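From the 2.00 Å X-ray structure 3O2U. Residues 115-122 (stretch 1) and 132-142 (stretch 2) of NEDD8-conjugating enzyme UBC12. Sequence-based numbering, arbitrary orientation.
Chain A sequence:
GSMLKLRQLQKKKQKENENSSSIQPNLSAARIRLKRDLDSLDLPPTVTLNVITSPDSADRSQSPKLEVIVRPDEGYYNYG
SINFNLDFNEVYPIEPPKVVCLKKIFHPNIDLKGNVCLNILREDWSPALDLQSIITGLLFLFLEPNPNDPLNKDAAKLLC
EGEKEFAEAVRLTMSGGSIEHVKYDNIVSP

Stretch 1 115-122: NVCLNILR
Stretch 2 132-142: QSIITGLLFLF

This is a predominantly apolar van der Waals contact, in which an extended loop leading into a short 3-10 segment lays its aliphatic side chains along one helix, burying 340 Å² summed over both sides with no hydrogen bond across the pair.

Residues 132-142 lie within a longer helix, held by i to i+4 bonds such as Gly 137 N to Ser 133 O at 2.9 Å. The loop starts extended: Val 116, Cys 117 and Leu 118 have phi/psi of -123/121, -91/98 and -135/123. It then tightens into a 3-10 segment at 119-121, where Leu 121 N bonds Leu 118 O at 3.0 Å. The chains run antiparallel in register: Leu 118 CA sits 7.3 Å from Gly 137 CA, and Ile 120 CA 7.1 Å from Ile 134 CA.

The extended backbone alternates its side chains. Val 116 (chi1 t) and Leu 118 (t, p) point toward the helix, while Cys 117 between them points away. Val 116 CG1 meets Leu 141 CD1 at 3.7 Å. Leu 118 reaches Leu 138 CD2 through CD2 at 3.8 Å and Leu 141 CG through CD1 at 4.0 Å; both helix leucines are m, t.

Gly 137 permits the close approach. Leu 118 CD1 rests 3.6 Å from Gly 137 O, and Ile 120 (p, t) places CD1 4.3 Å from Gly 137 CA and 3.5 Å from Ser 133 O. An ideal CB on Gly 137 would point toward the loop and clash with Ile 120 CD1 at 2.9 Å, with Leu 118 CD2 tight at 3.3 Å. The methyls thus pack on helix backbone, whose carbonyls already accept helical bonds.

Leu 121 (m, t) leaves its backbone sideways, yet its CD2 comes within 4.2 Å of Ile 134 CG2, where Ile 134 is also m, t. The rule is alternation, then a turn, set against glycine.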

# COMPACT_ATOMS: atom_id res chain seq x y z
N ASN A 115 -1.40 -9.27 -2.95
CA ASN A 115 -0.27 -8.70 -3.66
C ASN A 115 -0.68 -7.70 -4.74
O ASN A 115 -1.62 -7.94 -5.50
CB ASN A 115 0.60 -9.81 -4.28
CG ASN A 115 1.26 -10.68 -3.25
OD1 ASN A 115 1.07 -11.90 -3.24
ND2 ASN A 115 2.02 -10.06 -2.35
N VAL A 116 0.03 -6.58 -4.83
CA VAL A 116 -0.34 -5.52 -5.75
C VAL A 116 0.79 -5.21 -6.71
O VAL A 116 1.87 -4.82 -6.27
CB VAL A 116 -0.68 -4.21 -5.02
CG1 VAL A 116 -1.16 -3.19 -6.01
CG2 VAL A 116 -1.73 -4.45 -3.93
N CYS A 117 0.53 -5.35 -8.01
CA CYS A 117 1.53 -5.06 -9.03
C CYS A 117 1.45 -3.61 -9.51
O CYS A 117 0.64 -3.25 -10.36
CB CYS A 117 1.40 -6.01 -10.23
SG CYS A 117 2.76 -5.83 -11.43
N LEU A 118 2.31 -2.79 -8.95
CA LEU A 118 2.33 -1.37 -9.24
C LEU A 118 3.79 -1.02 -9.44
O LEU A 118 4.60 -1.28 -8.55
CB LEU A 118 1.76 -0.61 -8.04
CG LEU A 118 1.71 0.91 -8.12
CD1 LEU A 118 0.70 1.34 -9.20
CD2 LEU A 118 1.35 1.49 -6.76
N ASN A 119 4.12 -0.47 -10.60
CA ASN A 119 5.53 -0.27 -10.98
C ASN A 119 6.34 0.53 -9.97
O ASN A 119 7.51 0.23 -9.72
CB ASN A 119 5.62 0.41 -12.35
CG ASN A 119 5.07 1.83 -12.33
OD1 ASN A 119 4.18 2.16 -11.53
ND2 ASN A 119 5.61 2.68 -13.20
N ILE A 120 5.74 1.57 -9.39
CA ILE A 120 6.52 2.41 -8.49
C ILE A 120 6.91 1.71 -7.19
O ILE A 120 7.76 2.19 -6.47
CB ILE A 120 5.85 3.75 -8.20
CG1 ILE A 120 4.42 3.55 -7.72
CG2 ILE A 120 5.83 4.60 -9.46
CD1 ILE A 120 3.63 4.84 -7.76
N LEU A 121 6.28 0.57 -6.91
CA LEU A 121 6.62 -0.18 -5.72
C LEU A 121 7.90 -1.00 -5.89
O LEU A 121 8.44 -1.49 -4.90
CB LEU A 121 5.46 -1.08 -5.29
CG LEU A 121 4.23 -0.29 -4.82
CD1 LEU A 121 3.09 -1.23 -4.45
CD2 LEU A 121 4.57 0.62 -3.66
N ARG A 122 8.38 -1.17 -7.12
CA ARG A 122 9.63 -1.91 -7.32
C ARG A 122 10.57 -1.36 -8.39
O ARG A 122 11.51 -0.63 -8.08
CB ARG A 122 9.38 -3.40 -7.56
CG ARG A 122 10.68 -4.23 -7.67
CD ARG A 122 11.00 -4.96 -6.38
NE ARG A 122 12.35 -5.53 -6.40
CZ ARG A 122 13.05 -5.81 -5.30
NH1 ARG A 122 12.53 -5.57 -4.10
NH2 ARG A 122 14.27 -6.32 -5.40
N GLN A 132 2.48 10.29 -1.19
CA GLN A 132 1.46 10.85 -2.10
C GLN A 132 1.48 10.10 -3.44
O GLN A 132 0.44 9.77 -3.99
CB GLN A 132 1.70 12.34 -2.34
CG GLN A 132 0.77 12.96 -3.37
CD GLN A 132 -0.49 13.48 -2.75
OE1 GLN A 132 -0.53 13.78 -1.56
NE2 GLN A 132 -1.54 13.60 -3.55
N SER A 133 2.69 9.83 -3.94
CA SER A 133 2.86 9.11 -5.21
C SER A 133 2.32 7.71 -5.13
O SER A 133 1.67 7.24 -6.04
CB SER A 133 4.34 9.02 -5.56
OG SER A 133 4.90 10.32 -5.62
N ILE A 134 2.64 7.01 -4.04
CA ILE A 134 2.14 5.66 -3.90
C ILE A 134 0.62 5.68 -3.89
O ILE A 134 -0.02 4.92 -4.62
CB ILE A 134 2.67 5.01 -2.60
CG1 ILE A 134 4.20 4.82 -2.72
CG2 ILE A 134 1.96 3.69 -2.38
CD1 ILE A 134 4.93 4.62 -1.39
N ILE A 135 0.05 6.56 -3.08
CA ILE A 135 -1.39 6.63 -2.96
C ILE A 135 -2.05 6.99 -4.30
O ILE A 135 -3.05 6.38 -4.71
CB ILE A 135 -1.81 7.59 -1.85
CG1 ILE A 135 -1.46 6.97 -0.48
CG2 ILE A 135 -3.31 7.88 -1.96
CD1 ILE A 135 -1.78 7.87 0.69
N THR A 136 -1.49 7.97 -5.00
CA THR A 136 -2.02 8.31 -6.30
C THR A 136 -1.94 7.11 -7.25
O THR A 136 -2.84 6.89 -8.04
CB THR A 136 -1.27 9.50 -6.90
OG1 THR A 136 -1.45 10.64 -6.05
CG2 THR A 136 -1.80 9.82 -8.30
N GLY A 137 -0.85 6.34 -7.15
CA GLY A 137 -0.68 5.14 -7.96
C GLY A 137 -1.72 4.07 -7.70
O GLY A 137 -2.20 3.42 -8.64
N LEU A 138 -2.08 3.88 -6.44
CA LEU A 138 -3.12 2.92 -6.06
C LEU A 138 -4.47 3.38 -6.62
O LEU A 138 -5.26 2.60 -7.13
CB LEU A 138 -3.17 2.76 -4.54
CG LEU A 138 -1.90 2.12 -3.95
CD1 LEU A 138 -1.93 2.07 -2.42
CD2 LEU A 138 -1.69 0.74 -4.53
N LEU A 139 -4.73 4.67 -6.55
CA LEU A 139 -5.96 5.20 -7.12
C LEU A 139 -6.01 4.90 -8.62
O LEU A 139 -6.96 4.31 -9.11
CB LEU A 139 -6.04 6.70 -6.87
CG LEU A 139 -7.31 7.38 -7.41
CD1 LEU A 139 -8.56 6.67 -6.90
CD2 LEU A 139 -7.33 8.86 -7.03
N PHE A 140 -4.96 5.30 -9.32
CA PHE A 140 -4.86 5.18 -10.79
C PHE A 140 -5.04 3.74 -11.30
O PHE A 140 -5.46 3.52 -12.44
CB PHE A 140 -3.51 5.75 -11.24
CG PHE A 140 -3.43 6.07 -12.71
CD1 PHE A 140 -4.16 7.10 -13.26
CD2 PHE A 140 -2.60 5.33 -13.54
CE1 PHE A 140 -4.08 7.39 -14.62
CE2 PHE A 140 -2.51 5.61 -14.90
CZ PHE A 140 -3.25 6.64 -15.44
N LEU A 141 -4.71 2.75 -10.47
CA LEU A 141 -4.94 1.36 -10.83
C LEU A 141 -6.42 1.09 -11.12
O LEU A 141 -6.77 0.24 -11.93
CB LEU A 141 -4.51 0.42 -9.68
CG LEU A 141 -3.05 0.05 -9.46
CD1 LEU A 141 -2.94 -0.75 -8.17
CD2 LEU A 141 -2.49 -0.76 -10.62
N PHE A 142 -7.29 1.80 -10.41
CA PHE A 142 -8.72 1.58 -10.56
C PHE A 142 -9.32 2.47 -11.65
O PHE A 142 -10.37 2.15 -12.20
CB PHE A 142 -9.43 1.81 -9.22
CG PHE A 142 -9.02 0.82 -8.17
CD1 PHE A 142 -8.00 1.12 -7.28
CD2 PHE A 142 -9.61 -0.43 -8.11
CE1 PHE A 142 -7.60 0.19 -6.31
CE2 PHE A 142 -9.21 -1.38 -7.15
CZ PHE A 142 -8.19 -1.06 -6.26